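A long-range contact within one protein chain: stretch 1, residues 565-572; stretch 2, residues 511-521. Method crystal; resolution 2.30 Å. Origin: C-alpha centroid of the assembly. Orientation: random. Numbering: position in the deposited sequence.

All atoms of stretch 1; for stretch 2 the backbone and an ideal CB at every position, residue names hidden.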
# COMPACT_ATOMS: atom_id res chain seq x y z
N PHE A 565 8.56 -32.71 13.27
CA PHE A 565 8.03 -33.81 12.46
C PHE A 565 7.88 -35.07 13.31
O PHE A 565 8.87 -35.62 13.81
CB PHE A 565 8.93 -34.05 11.25
CG PHE A 565 9.03 -32.85 10.35
CD1 PHE A 565 7.93 -32.44 9.62
CD2 PHE A 565 10.20 -32.12 10.27
CE1 PHE A 565 8.00 -31.33 8.81
CE2 PHE A 565 10.28 -31.01 9.46
CZ PHE A 565 9.18 -30.61 8.73
N LYS A 566 6.63 -35.53 13.43
CA LYS A 566 6.28 -36.57 14.39
C LYS A 566 6.86 -37.92 14.00
O LYS A 566 7.33 -38.68 14.86
CB LYS A 566 4.76 -36.63 14.50
CG LYS A 566 4.17 -37.93 15.03
CD LYS A 566 2.66 -37.90 14.95
CE LYS A 566 2.05 -39.20 15.44
NZ LYS A 566 0.63 -39.33 15.02
N ASP A 567 6.82 -38.26 12.71
CA ASP A 567 7.11 -39.62 12.28
C ASP A 567 8.60 -39.96 12.32
O ASP A 567 8.96 -41.05 12.78
CB ASP A 567 6.52 -39.85 10.89
CG ASP A 567 5.00 -39.96 10.92
OD1 ASP A 567 4.47 -40.60 11.85
OD2 ASP A 567 4.34 -39.40 10.02
N PRO A 568 9.50 -39.09 11.85
CA PRO A 568 10.93 -39.39 12.05
C PRO A 568 11.32 -39.45 13.52
O PRO A 568 12.20 -40.25 13.88
CB PRO A 568 11.64 -38.25 11.31
CG PRO A 568 10.61 -37.21 11.07
CD PRO A 568 9.30 -37.92 10.97
N CYS A 569 10.70 -38.64 14.38
CA CYS A 569 10.98 -38.73 15.81
C CYS A 569 10.58 -40.08 16.39
O CYS A 569 11.21 -40.55 17.34
CB CYS A 569 10.26 -37.62 16.58
SG CYS A 569 10.87 -35.95 16.26
N ASN A 570 9.54 -40.71 15.84
CA ASN A 570 9.05 -41.97 16.39
C ASN A 570 9.67 -43.18 15.71
O ASN A 570 10.05 -44.14 16.38
CB ASN A 570 7.52 -42.04 16.28
CG ASN A 570 6.82 -41.40 17.46
OD1 ASN A 570 6.69 -42.00 18.53
ND2 ASN A 570 6.35 -40.17 17.27
N LEU A 571 9.77 -43.15 14.38
CA LEU A 571 10.32 -44.29 13.65
C LEU A 571 11.80 -44.50 13.97
O LEU A 571 12.29 -45.64 13.89
CB LEU A 571 10.14 -44.08 12.15
CG LEU A 571 8.70 -44.21 11.65
CD1 LEU A 571 8.55 -43.66 10.25
CD2 LEU A 571 8.26 -45.67 11.69
N ARG A 572 12.51 -43.45 14.35
CA ARG A 572 13.93 -43.55 14.67
C ARG A 572 14.19 -43.56 16.17
O ARG A 572 15.35 -43.65 16.58
CB ARG A 572 14.69 -42.39 14.03
CG ARG A 572 14.48 -42.29 12.52
CD ARG A 572 15.46 -41.31 11.89
NE ARG A 572 16.84 -41.68 12.15
CZ ARG A 572 17.89 -40.91 11.89
NH1 ARG A 572 17.72 -39.71 11.35
NH2 ARG A 572 19.12 -41.34 12.17
N UNK A 511 -6.90 -43.01 18.97
CA UNK A 511 -5.74 -43.86 18.70
C UNK A 511 -4.73 -43.23 17.75
O UNK A 511 -3.61 -43.73 17.66
CB UNK A 511 -6.21 -45.20 18.12
N UNK A 512 -5.09 -42.13 17.08
CA UNK A 512 -4.20 -41.55 16.06
C UNK A 512 -2.92 -41.00 16.68
O UNK A 512 -1.83 -41.21 16.15
CB UNK A 512 -4.92 -40.44 15.29
N UNK A 513 -3.05 -40.25 17.77
CA UNK A 513 -1.89 -39.56 18.34
C UNK A 513 -0.76 -40.54 18.66
O UNK A 513 0.42 -40.22 18.48
CB UNK A 513 -2.30 -38.80 19.60
N UNK A 514 -1.10 -41.74 19.14
CA UNK A 514 -0.08 -42.72 19.49
C UNK A 514 0.42 -43.51 18.29
O UNK A 514 1.50 -44.12 18.37
CB UNK A 514 -0.63 -43.68 20.54
N UNK A 515 -0.32 -43.54 17.19
CA UNK A 515 0.15 -44.21 15.99
C UNK A 515 1.12 -43.32 15.22
O UNK A 515 1.15 -42.10 15.39
CB UNK A 515 -1.03 -44.60 15.10
N UNK A 516 1.92 -43.95 14.37
CA UNK A 516 2.87 -43.23 13.53
C UNK A 516 3.25 -44.10 12.35
O UNK A 516 2.98 -45.31 12.33
CB UNK A 516 4.11 -42.82 14.32
N UNK A 517 3.87 -43.48 11.35
CA UNK A 517 4.31 -44.20 10.17
C UNK A 517 3.15 -44.73 9.35
O UNK A 517 2.08 -44.12 9.26
CB UNK A 517 5.23 -45.36 10.57
N UNK A 518 3.36 -45.90 8.74
CA UNK A 518 2.32 -46.52 7.93
C UNK A 518 1.06 -46.78 8.74
O UNK A 518 -0.06 -46.59 8.25
CB UNK A 518 2.83 -47.83 7.32
N UNK A 519 1.22 -47.23 9.99
CA UNK A 519 0.06 -47.50 10.83
C UNK A 519 -0.82 -46.27 10.97
O UNK A 519 -2.05 -46.37 10.90
CB UNK A 519 0.50 -47.99 12.21
N UNK A 520 -0.22 -45.09 11.16
CA UNK A 520 -1.01 -43.87 11.27
C UNK A 520 -1.73 -43.56 9.97
O UNK A 520 -2.92 -43.21 9.97
CB UNK A 520 -0.12 -42.69 11.67
N UNK A 521 -1.03 -43.68 8.84
CA UNK A 521 -1.60 -43.25 7.56
C UNK A 521 -2.76 -44.14 7.15
O UNK A 521 -3.75 -43.65 6.59
CB UNK A 521 -0.53 -43.25 6.47

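Stretch 1 offers this contact one face of a short helix: the extended side chain of Lys566, the carboxylate of Asp567, and farther along Asn570 and Leu571. Positions 511 and 512 have no atom of stretch 1 within 5.5 Å of their ideal CB, so many residues would fit. They are Asp511 and Leu512. The second matters through its backbone, since Lys566 NZ gives a weak hydrogen bond to Leu512 O at 3.3 Å.

At 513 the CA-to-CB bond points away, and a side chain of almost any kind is allowed. The residue is His513, whose ring nitrogens bond elsewhere in the structure. Positions 514 and 515 also point away, leaving the choice wide: they are Asp514 and Leu515. The carbonyl at 515 is nevertheless the best acceptor for the lysine, with Lys566 NZ donating to Leu515 O at 2.8 Å. Because these acceptors are main-chain atoms, the bonds do not require a particular side chain at 512 or 515.

At position 516 the backbone is extended (phi -159°, psi 166°), CB points toward stretch 1, and the ideal CB lies 3.3 Å from Asp567 OD1 and 4.0 Å from Asn570 CB. A flat or long side chain could lie along the helix, covering Asn570 and reaching Leu571; an aromatic or a large aliphatic would serve. It is Tyr516, with chi1 in the p well. Asn570 CB sits over one face of the ring, 3.7 Å from its centroid, in a CH-pi contact, while Leu571 CD2 meets the ring edge, 3.7 Å from Tyr516 CE1.

At 517 phi is positive (67°, with psi -146°), which favours glycine, and an ideal CB would come within 3.2 Å of Leu571 CD2, which is tight. Both arguments point to the residue found, Gly517. Its main-chain amide donates to Asp567, a bond that excludes proline but does not itself require glycine: Gly517 N to Asp567 OD1 is 3.0 Å, nearly linear at 170°.

Positions 518 and 519 have no neighbour in stretch 1 and tolerate many residues; they are Lys518 and Ala519. At 520 the CB points toward stretch 1, 4.8 Å from Lys566 NZ, so an acidic, polar or aromatic residue is plausible. Phe520 places CD1 3.6 Å from Lys566 NZ, packing beside the ammonium group. Position 521 is sideways and roomy; a polar chain could reach toward Asp567. Glu521 does so through a water that donates to both Glu521 OE2 (3.3 Å from the water O) and Asp567 OD2 (2.6 Å from the water O).

Stretch 2 (511-521) DLHDLYGKAFE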
# COMPACT_ATOMS: atom_id res chain seq x y z
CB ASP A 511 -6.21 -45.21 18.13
CG ASP A 511 -7.17 -45.06 16.96
OD1 ASP A 511 -8.02 -44.14 17.00
OD2 ASP A 511 -7.08 -45.86 16.01
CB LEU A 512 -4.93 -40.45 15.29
CG LEU A 512 -5.91 -40.84 14.19
CD1 LEU A 512 -6.38 -39.59 13.46
CD2 LEU A 512 -5.31 -41.83 13.20
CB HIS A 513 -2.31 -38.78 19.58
CG HIS A 513 -1.21 -37.99 20.20
ND1 HIS A 513 -0.40 -37.14 19.47
CD2 HIS A 513 -0.78 -37.91 21.48
CE1 HIS A 513 0.48 -36.57 20.28
NE2 HIS A 513 0.26 -37.02 21.51
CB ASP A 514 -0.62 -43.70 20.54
CG ASP A 514 -0.65 -43.10 21.93
OD1 ASP A 514 0.02 -42.08 22.17
OD2 ASP A 514 -1.35 -43.66 22.80
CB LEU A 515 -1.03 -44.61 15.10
CG LEU A 515 -2.02 -45.63 15.65
CD1 LEU A 515 -3.20 -45.79 14.70
CD2 LEU A 515 -1.36 -46.98 15.90
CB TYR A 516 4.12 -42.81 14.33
CG TYR A 516 4.84 -43.97 15.00
CD1 TYR A 516 5.80 -44.70 14.32
CD2 TYR A 516 4.56 -44.31 16.31
CE1 TYR A 516 6.47 -45.75 14.93
CE2 TYR A 516 5.21 -45.36 16.93
CZ TYR A 516 6.17 -46.08 16.24
OH TYR A 516 6.83 -47.12 16.85
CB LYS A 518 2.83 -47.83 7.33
CG LYS A 518 3.59 -47.68 6.03
CD LYS A 518 3.78 -49.02 5.34
CE LYS A 518 4.28 -48.85 3.92
NZ LYS A 518 5.56 -48.11 3.87
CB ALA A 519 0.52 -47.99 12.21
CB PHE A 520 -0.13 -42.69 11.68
CG PHE A 520 -0.80 -41.36 11.53
CD1 PHE A 520 -1.56 -40.83 12.56
CD2 PHE A 520 -0.69 -40.63 10.35
CE1 PHE A 520 -2.19 -39.60 12.42
CE2 PHE A 520 -1.32 -39.41 10.21
CZ PHE A 520 -2.07 -38.89 11.25
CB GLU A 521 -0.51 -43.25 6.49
CG GLU A 521 0.66 -42.34 6.83
CD GLU A 521 1.58 -42.08 5.65
OE1 GLU A 521 1.29 -42.58 4.54
OE2 GLU A 521 2.60 -41.38 5.84
O HOH W 1 2.18 -39.90 8.71
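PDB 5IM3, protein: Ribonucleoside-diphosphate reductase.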